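Local coordinates for nucleotidyltransferase-like protein (Exiguobacterium sibiricum, PDB 3C18) that belongs to the nucleotidyltransferase-like family and probably transfers nucleotidyl groups, although its substrate and precise role have not been established, at residues Ala5-Ile9 with Leu60-Val65; Gly267-Tyr273 with Val284-Val289. The contacts are given in a common frame with arbitrary orientation. Residues are numbered along the deposited sequence.

Overall arrangement
The two contacts lie near opposite ends of an elongated chain, with centres about 60 Å apart and nearest atoms about 48 Å apart. Along the chain interaction 1 is complete before interaction 2 begins. Interaction 1 belongs to the N-terminal nucleotidyltransferase-like region, where helix 2-15 packs against the turn and hairpin of strands 53-60 and 63-71 in the mixed sheet. Interaction 2 is the C-terminal hairpin of strands 269-275 and 281-288 in the helix-turn-helix region. They share no secondary-structure element, yet the dimer relates them: the C-terminal hairpin of one subunit meets the N-terminal sheet of the other. Leu60 pairs with a strand of the second subunit, and Tyr273 hydrogen-bonds Arg64 of the second subunit, so the two ends help build the interface.

Interaction 1 (Ala5-Ile9 with Leu60-Val65); sequences ATRTI and LNTLRV
Start with the tight hairpin: Leu60 to Leu63 form a type II' turn, with Asn61 at phi/psi 69/-101° and Thr62 at -112/-12°, closed by Leu63 N to Leu60 O at 3.0 Å and Leu60 N to Leu63 O at 2.8 Å. Helix 5-9 crosses strand 63-65 at -49°, the axes 10.3 Å apart at closest approach. The helix is kinked here, and Ile9 N reaches Thr6 O at 2.7 Å. The backbones come nearest where Thr6 CA lies 7.6 Å from Leu60 CA and Ala5 CA lies 8.0 Å from Leu63 CA. Leu60 (chi1 t, chi2 p) pushes CD2 into a notch of the helix, 3.7 Å from Ala5 O and 3.8 Å from Thr8 CB. Leu63, with the same rotamer, sets CD2 against Ala5 CB (4.0 Å) and Thr6 CG2 (4.2 Å). In return Ile9 (m, t) drives CD1 into the hollow between Leu60 CB (4.3 Å) and Val65 CG2 (4.0 Å). Thr6 turns its methyl to the strand while OG1 bonds Met2 O. Water 1 donates to Ala5 O at 2.7 Å and, weakly, to Leu60 O at 3.4 Å. Leu42 of strand 40-46 backs Thr6 and Val65, and Tyr58 of strand 53-60 backs Ile9. This is apolar helix-on-sheet packing at the hairpin end of the mixed sheet, within an alpha/beta domain of the nucleotidyltransferase-like family.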
ATOM      1  N   ALA A   5      17.324 -27.114 -18.816  1.00 37.45           N
ATOM      2  CA  ALA A   5      17.144 -27.639 -17.436  1.00 35.44           C
ATOM      3  C   ALA A   5      15.709 -27.499 -16.915  1.00 35.25           C
ATOM      4  O   ALA A   5      15.329 -28.133 -15.919  1.00 29.41           O
ATOM      5  CB  ALA A   5      18.110 -26.969 -16.466  1.00 36.39           C
ATOM      6  N   THR A   6      14.915 -26.678 -17.595  1.00 35.63           N
ATOM      7  CA  THR A   6      13.513 -26.427 -17.162  1.00 34.64           C
ATOM      8  C   THR A   6      12.475 -26.803 -18.222  1.00 34.73           C
ATOM      9  O   THR A   6      11.266 -26.572 -18.064  1.00 32.16           O
ATOM     10  CB  THR A   6      13.272 -24.943 -16.784  1.00 34.79           C
ATOM     11  OG1 THR A   6      13.411 -24.123 -17.942  1.00 31.93           O
ATOM     12  CG2 THR A   6      14.245 -24.471 -15.726  1.00 32.90           C
ATOM     13  N   ARG A   7      12.960 -27.398 -19.301  1.00 33.76           N
ATOM     14  CA  ARG A   7      12.112 -27.682 -20.458  1.00 32.87           C
ATOM     15  C   ARG A   7      10.865 -28.469 -20.099  1.00 34.27           C
ATOM     16  O   ARG A   7       9.778 -28.228 -20.634  1.00 33.14           O
ATOM     17  CB  ARG A   7      12.898 -28.430 -21.542  1.00 35.07           C
ATOM     18  CG  ARG A   7      12.198 -28.489 -22.884  1.00 35.81           C
ATOM     19  CD  ARG A   7      13.071 -29.196 -23.895  1.00 40.22           C
ATOM     20  NE  ARG A   7      14.322 -28.482 -24.125  1.00 45.35           N
ATOM     21  CZ  ARG A   7      15.363 -28.989 -24.776  1.00 49.66           C
ATOM     22  NH1 ARG A   7      15.312 -30.222 -25.251  1.00 52.92           N
ATOM     23  NH2 ARG A   7      16.458 -28.274 -24.942  1.00 44.46           N
ATOM     24  N   THR A   8      11.034 -29.402 -19.182  1.00 34.96           N
ATOM     25  CA  THR A   8       9.944 -30.295 -18.778  0.50 34.12           C
ATOM     26  C   THR A   8       8.874 -29.519 -18.029  1.00 34.93           C
ATOM     27  O   THR A   8       7.715 -29.945 -17.925  1.00 34.98           O
ATOM     28  CB  THR A   8      10.467 -31.453 -17.904  0.50 33.65           C
ATOM     29  OG1 THR A   8      11.306 -32.304 -18.694  0.50 26.97           O
ATOM     30  CG2 THR A   8       9.323 -32.267 -17.337  0.50 33.51           C
ATOM     31  N   ILE A   9       9.269 -28.366 -17.520  1.00 33.25           N
ATOM     32  CA  ILE A   9       8.344 -27.519 -16.761  1.00 33.40           C
ATOM     33  C   ILE A   9       7.691 -26.458 -17.650  1.00 34.08           C
ATOM     34  O   ILE A   9       6.495 -26.272 -17.609  1.00 38.03           O
ATOM     35  CB  ILE A   9       9.026 -26.820 -15.550  1.00 33.18           C
ATOM     36  CG1 ILE A   9       9.536 -27.862 -14.549  1.00 31.71           C
ATOM     37  CG2 ILE A   9       8.035 -25.839 -14.858  1.00 31.78           C
ATOM     38  CD1 ILE A   9      10.151 -27.298 -13.279  1.00 31.64           C
ATOM     39  N   LEU A  60      12.951 -30.254 -10.074  1.00 31.53           N
ATOM     40  CA  LEU A  60      13.188 -31.118 -11.216  1.00 35.66           C
ATOM     41  C   LEU A  60      14.597 -31.633 -11.083  1.00 39.71           C
ATOM     42  O   LEU A  60      15.596 -30.925 -11.320  1.00 40.82           O
ATOM     43  CB  LEU A  60      12.953 -30.429 -12.560  1.00 34.17           C
ATOM     44  CG  LEU A  60      13.202 -31.382 -13.733  1.00 38.46           C
ATOM     45  CD1 LEU A  60      12.450 -32.717 -13.585  1.00 37.09           C
ATOM     46  CD2 LEU A  60      12.883 -30.719 -15.056  1.00 43.49           C
ATOM     47  N   ASN A  61      14.633 -32.892 -10.672  1.00 43.72           N
ATOM     48  CA  ASN A  61      15.851 -33.569 -10.336  1.00 46.22           C
ATOM     49  C   ASN A  61      16.366 -32.923  -9.072  1.00 47.60           C
ATOM     50  O   ASN A  61      15.848 -33.162  -7.962  1.00 52.43           O
ATOM     51  CB  ASN A  61      16.842 -33.505 -11.491  1.00 45.69           C
ATOM     52  CG  ASN A  61      16.343 -34.322 -12.710  1.00 51.35           C
ATOM     53  OD1 ASN A  61      15.638 -35.332 -12.546  1.00 44.53           O
ATOM     54  ND2 ASN A  61      16.677 -33.875 -13.917  1.00 56.72           N
ATOM     55  N   THR A  62      17.340 -32.065  -9.250  1.00 43.82           N
ATOM     56  CA  THR A  62      17.952 -31.424  -8.102  1.00 41.78           C
ATOM     57  C   THR A  62      17.627 -29.920  -8.066  1.00 39.42           C
ATOM     58  O   THR A  62      17.834 -29.222  -7.061  1.00 38.61           O
ATOM     59  CB  THR A  62      19.480 -31.676  -8.145  1.00 43.39           C
ATOM     60  OG1 THR A  62      20.095 -31.019  -7.038  1.00 51.32           O
ATOM     61  CG2 THR A  62      20.111 -31.149  -9.453  1.00 39.39           C
ATOM     62  N   LEU A  63      17.088 -29.458  -9.193  1.00 36.45           N
ATOM     63  CA  LEU A  63      16.860 -28.030  -9.455  1.00 33.10           C
ATOM     64  C   LEU A  63      15.507 -27.553  -8.994  1.00 31.36           C
ATOM     65  O   LEU A  63      14.490 -28.003  -9.487  1.00 29.49           O
ATOM     66  CB  LEU A  63      17.001 -27.738 -10.951  1.00 33.35           C
ATOM     67  CG  LEU A  63      17.063 -26.251 -11.322  1.00 35.82           C
ATOM     68  CD1 LEU A  63      18.395 -25.639 -10.857  1.00 31.25           C
ATOM     69  CD2 LEU A  63      16.879 -26.046 -12.807  1.00 32.43           C
ATOM     70  N   ARG A  64      15.527 -26.628  -8.045  1.00 32.55           N
ATOM     71  CA  ARG A  64      14.310 -26.022  -7.487  1.00 31.94           C
ATOM     72  C   ARG A  64      13.942 -24.799  -8.284  1.00 30.98           C
ATOM     73  O   ARG A  64      14.743 -23.887  -8.487  1.00 28.66           O
ATOM     74  CB  ARG A  64      14.495 -25.647  -6.020  1.00 33.16           C
ATOM     75  CG  ARG A  64      14.783 -26.820  -5.149  1.00 32.85           C
ATOM     76  CD  ARG A  64      15.366 -26.399  -3.832  1.00 43.15           C
ATOM     77  NE  ARG A  64      14.352 -26.125  -2.825  1.00 53.39           N
ATOM     78  CZ  ARG A  64      14.562 -25.395  -1.731  1.00 62.29           C
ATOM     79  NH1 ARG A  64      15.749 -24.842  -1.512  1.00 69.03           N
ATOM     80  NH2 ARG A  64      13.576 -25.196  -0.865  1.00 68.67           N
ATOM     81  N   VAL A  65      12.705 -24.803  -8.742  1.00 28.79           N
ATOM     82  CA  VAL A  65      12.203 -23.799  -9.673  1.00 30.22           C
ATOM     83  C   VAL A  65      10.935 -23.160  -9.145  1.00 31.40           C
ATOM     84  O   VAL A  65       9.984 -23.832  -8.826  1.00 26.72           O
ATOM     85  CB  VAL A  65      11.886 -24.451 -11.048  1.00 31.38           C
ATOM     86  CG1 VAL A  65      11.437 -23.420 -12.086  1.00 32.65           C
ATOM     87  CG2 VAL A  65      13.080 -25.230 -11.541  1.00 27.10           C
TER
HETATM   88  O   HOH W   1      16.693 -29.891 -14.379  1.00 52.29           O

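Interaction 2 (Gly267-Tyr273 with Val284-Val289); sequences GLIRISY and VTYEPV
Strands 269-273 and 284-288 form an antiparallel hairpin whose place after helix 253-265 is consistent with the wing of a winged helix-turn-helix domain. Gly267, at phi 81°, ends that helix in a Schellman motif. The strand axes pass 4.4 Å apart at 156°, in the register Ile269-Pro288, Arg270-Glu287, Ile271-Tyr286, Ser272-Thr285 and Tyr273-Val284. Two pairs are hydrogen-bonded. Arg270 N donates to Glu287 O (2.8 Å) and Glu287 N returns a bent bond to Arg270 O (3.1 Å, 140°); Ser272 N donates to Thr285 O (3.0 Å) and Thr285 N to Ser272 O (2.9 Å). Val289 N closes the end on Leu268 O (2.9 Å), and water 2 donates to Leu268 O and Val289 O, both at 2.8 Å.

Arg270, Ser272, Thr285 and Glu287 share one face. Arg270 NH2 makes a long salt bridge to Glu287 OE1 (3.6 Å), reinforced by water 4, which accepts from Arg270 NE (3.2 Å) and donates to Glu287 OE1 (2.7 Å). Val289 CG2 lies over the guanidinium, 3.6 Å from Arg270 NH1. On the other face Ile271 CG1 meets Val284 CG1 at 3.7 Å and Ile269 CG2 meets Tyr286 CB at 4.0 Å, beside Ile264. The tyrosine hydroxyls bond across the dimer: Tyr273 to Arg64 and Tyr286 to His57, both of the second subunit. Ser272 and Thr285, each with chi1 p, bring OG and OG1 to a 2.6 Å hydrogen bond, while water 3 sits 2.7 Å from both Ser272 OG and Arg270 O.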
ATOM      1  N   GLY A 267      -3.637  27.999  -5.221  1.00 30.85           N
ATOM      2  CA  GLY A 267      -4.094  28.836  -6.319  1.00 28.77           C
ATOM      3  C   GLY A 267      -4.009  28.218  -7.682  1.00 31.10           C
ATOM      4  O   GLY A 267      -4.161  28.903  -8.667  1.00 29.64           O
ATOM      5  N   LEU A 268      -3.826  26.905  -7.749  1.00 28.36           N
ATOM      6  CA  LEU A 268      -3.650  26.221  -9.056  1.00 28.05           C
ATOM      7  C   LEU A 268      -4.937  25.611  -9.617  1.00 28.58           C
ATOM      8  O   LEU A 268      -5.030  25.235 -10.775  1.00 26.98           O
ATOM      9  CB  LEU A 268      -2.605  25.128  -8.919  1.00 30.85           C
ATOM     10  CG  LEU A 268      -1.196  25.670  -8.643  1.00 33.79           C
ATOM     11  CD1 LEU A 268      -0.245  24.510  -8.312  1.00 34.86           C
ATOM     12  CD2 LEU A 268      -0.726  26.448  -9.858  1.00 36.35           C
ATOM     13  N   ILE A 269      -5.918  25.505  -8.738  1.00 27.17           N
ATOM     14  CA  ILE A 269      -7.238  25.006  -9.104  1.00 25.32           C
ATOM     15  C   ILE A 269      -8.256  25.978  -8.570  1.00 26.41           C
ATOM     16  O   ILE A 269      -8.118  26.521  -7.467  1.00 27.13           O
ATOM     17  CB  ILE A 269      -7.524  23.565  -8.581  1.00 28.55           C
ATOM     18  CG1 ILE A 269      -6.880  22.510  -9.483  1.00 28.81           C
ATOM     19  CG2 ILE A 269      -9.025  23.276  -8.587  1.00 25.46           C
ATOM     20  CD1 ILE A 269      -7.009  21.091  -8.941  1.00 28.39           C
ATOM     21  N   ARG A 270      -9.257  26.235  -9.389  1.00 27.28           N
ATOM     22  CA  ARG A 270     -10.341  27.148  -9.050  1.00 27.94           C
ATOM     23  C   ARG A 270     -11.604  26.413  -8.694  1.00 25.32           C
ATOM     24  O   ARG A 270     -12.101  25.653  -9.453  1.00 26.37           O
ATOM     25  CB  ARG A 270     -10.637  28.093 -10.241  1.00 30.49           C
ATOM     26  CG  ARG A 270     -11.739  29.135  -9.959  1.00 42.97           C
ATOM     27  CD  ARG A 270     -11.764  30.261 -11.021  1.00 52.66           C
ATOM     28  NE  ARG A 270     -11.448  29.731 -12.347  1.00 59.15           N
ATOM     29  CZ  ARG A 270     -10.336  30.014 -13.020  1.00 62.36           C
ATOM     30  NH1 ARG A 270      -9.449  30.873 -12.520  1.00 60.24           N
ATOM     31  NH2 ARG A 270     -10.131  29.456 -14.211  1.00 61.33           N
ATOM     32  N   ILE A 271     -12.123  26.699  -7.519  1.00 26.45           N
ATOM     33  CA  ILE A 271     -13.383  26.089  -7.040  1.00 28.98           C
ATOM     34  C   ILE A 271     -14.591  26.990  -7.276  1.00 30.22           C
ATOM     35  O   ILE A 271     -14.578  28.187  -6.999  1.00 31.70           O
ATOM     36  CB  ILE A 271     -13.281  25.681  -5.512  1.00 26.80           C
ATOM     37  CG1 ILE A 271     -14.504  24.895  -5.101  1.00 23.74           C
ATOM     38  CG2 ILE A 271     -13.118  26.886  -4.630  1.00 24.19           C
ATOM     39  CD1 ILE A 271     -14.403  24.268  -3.729  1.00 25.48           C
ATOM     40  N   SER A 272     -15.639  26.396  -7.839  1.00 29.00           N
ATOM     41  CA  SER A 272     -16.873  27.073  -8.051  1.00 28.56           C
ATOM     42  C   SER A 272     -18.055  26.154  -7.835  1.00 26.93           C
ATOM     43  O   SER A 272     -17.918  25.012  -7.511  1.00 26.48           O
ATOM     44  CB  SER A 272     -16.947  27.661  -9.469  1.00 30.56           C
ATOM     45  OG  SER A 272     -16.829  26.637 -10.450  1.00 39.63           O
ATOM     46  N   TYR A 273     -19.219  26.726  -7.983  1.00 26.27           N
ATOM     47  CA  TYR A 273     -20.447  26.060  -7.665  1.00 25.59           C
ATOM     48  C   TYR A 273     -21.479  26.316  -8.736  1.00 26.56           C
ATOM     49  O   TYR A 273     -21.725  27.452  -9.074  1.00 28.75           O
ATOM     50  CB  TYR A 273     -20.949  26.587  -6.348  1.00 27.79           C
ATOM     51  CG  TYR A 273     -19.947  26.482  -5.223  1.00 26.22           C
ATOM     52  CD1 TYR A 273     -19.828  25.333  -4.486  1.00 25.27           C
ATOM     53  CD2 TYR A 273     -19.096  27.540  -4.932  1.00 27.10           C
ATOM     54  CE1 TYR A 273     -18.901  25.236  -3.437  1.00 26.46           C
ATOM     55  CE2 TYR A 273     -18.172  27.450  -3.915  1.00 31.86           C
ATOM     56  CZ  TYR A 273     -18.085  26.295  -3.165  1.00 29.30           C
ATOM     57  OH  TYR A 273     -17.164  26.204  -2.139  1.00 33.27           O
ATOM     58  N   VAL A 284     -20.248  21.130  -6.901  1.00 21.13           N
ATOM     59  CA  VAL A 284     -18.957  21.778  -6.797  1.00 20.35           C
ATOM     60  C   VAL A 284     -18.176  21.404  -8.022  1.00 24.33           C
ATOM     61  O   VAL A 284     -18.212  20.255  -8.454  1.00 24.50           O
ATOM     62  CB  VAL A 284     -18.203  21.338  -5.557  1.00 22.93           C
ATOM     63  CG1 VAL A 284     -17.005  22.213  -5.351  1.00 23.54           C
ATOM     64  CG2 VAL A 284     -19.196  21.362  -4.343  1.00 19.89           C
ATOM     65  N   THR A 285     -17.482  22.399  -8.593  1.00 24.74           N
ATOM     66  CA  THR A 285     -16.717  22.200  -9.829  1.00 23.68           C
ATOM     67  C   THR A 285     -15.328  22.791  -9.688  1.00 23.95           C
ATOM     68  O   THR A 285     -15.080  23.678  -8.846  1.00 24.68           O
ATOM     69  CB  THR A 285     -17.447  22.777 -11.074  1.00 28.81           C
ATOM     70  OG1 THR A 285     -17.487  24.200 -11.000  1.00 36.43           O
ATOM     71  CG2 THR A 285     -18.873  22.270 -11.164  1.00 24.15           C
ATOM     72  N   TYR A 286     -14.420  22.169 -10.412  1.00 24.70           N
ATOM     73  CA  TYR A 286     -12.986  22.430 -10.305  1.00 22.93           C
ATOM     74  C   TYR A 286     -12.364  22.613 -11.657  1.00 25.44           C
ATOM     75  O   TYR A 286     -12.696  21.909 -12.639  1.00 24.98           O
ATOM     76  CB  TYR A 286     -12.296  21.263  -9.629  1.00 26.09           C
ATOM     77  CG  TYR A 286     -12.915  20.896  -8.308  1.00 22.84           C
ATOM     78  CD1 TYR A 286     -12.628  21.600  -7.176  1.00 24.80           C
ATOM     79  CD2 TYR A 286     -13.843  19.869  -8.219  1.00 27.13           C
ATOM     80  CE1 TYR A 286     -13.206  21.268  -5.967  1.00 19.74           C
ATOM     81  CE2 TYR A 286     -14.420  19.533  -7.003  1.00 18.76           C
ATOM     82  CZ  TYR A 286     -14.080  20.244  -5.869  1.00 30.63           C
ATOM     83  OH  TYR A 286     -14.635  19.956  -4.630  1.00 22.84           O
ATOM     84  N   GLU A 287     -11.459  23.577 -11.722  1.00 26.58           N
ATOM     85  CA  GLU A 287     -10.829  23.889 -13.005  1.00 25.16           C
ATOM     86  C   GLU A 287      -9.384  24.340 -12.792  1.00 27.17           C
ATOM     87  O   GLU A 287      -9.144  25.126 -11.910  1.00 21.86           O
ATOM     88  CB  GLU A 287     -11.601  25.028 -13.683  1.00 30.02           C
ATOM     89  CG  GLU A 287     -11.347  25.164 -15.177  1.00 30.73           C
ATOM     90  CD  GLU A 287     -12.226  26.250 -15.810  1.00 46.38           C
ATOM     91  OE1 GLU A 287     -12.766  27.093 -15.045  1.00 42.40           O
ATOM     92  OE2 GLU A 287     -12.386  26.221 -17.062  1.00 49.51           O
ATOM     93  N   PRO A 288      -8.445  23.846 -13.601  1.00 31.35           N
ATOM     94  CA  PRO A 288      -7.089  24.354 -13.425  1.00 36.27           C
ATOM     95  C   PRO A 288      -7.000  25.810 -13.847  1.00 39.80           C
ATOM     96  O   PRO A 288      -7.587  26.232 -14.847  1.00 37.00           O
ATOM     97  CB  PRO A 288      -6.232  23.470 -14.345  1.00 36.37           C
ATOM     98  CG  PRO A 288      -7.169  22.498 -14.991  1.00 36.11           C
ATOM     99  CD  PRO A 288      -8.574  23.009 -14.800  1.00 34.34           C
ATOM    100  N   VAL A 289      -6.291  26.565 -13.025  1.00 45.20           N
ATOM    101  CA  VAL A 289      -6.066  27.985 -13.254  1.00 49.07           C
ATOM    102  C   VAL A 289      -4.936  28.178 -14.257  1.00 56.52           C
ATOM    103  O   VAL A 289      -3.993  27.372 -14.356  1.00 57.40           O
ATOM    104  CB  VAL A 289      -5.738  28.724 -11.936  1.00 46.92           C
ATOM    105  CG1 VAL A 289      -5.242  30.122 -12.203  1.00 46.59           C
ATOM    106  CG2 VAL A 289      -6.958  28.757 -11.065  1.00 38.58           C
TER
HETATM  107  O   HOH W   2      -3.146  25.114 -12.906  1.00 49.59           O
HETATM  108  O   HOH W   3     -14.348  25.784 -11.021  1.00 32.41           O
HETATM  109  O   HOH W   4     -14.034  27.857 -12.742  1.00 41.78           O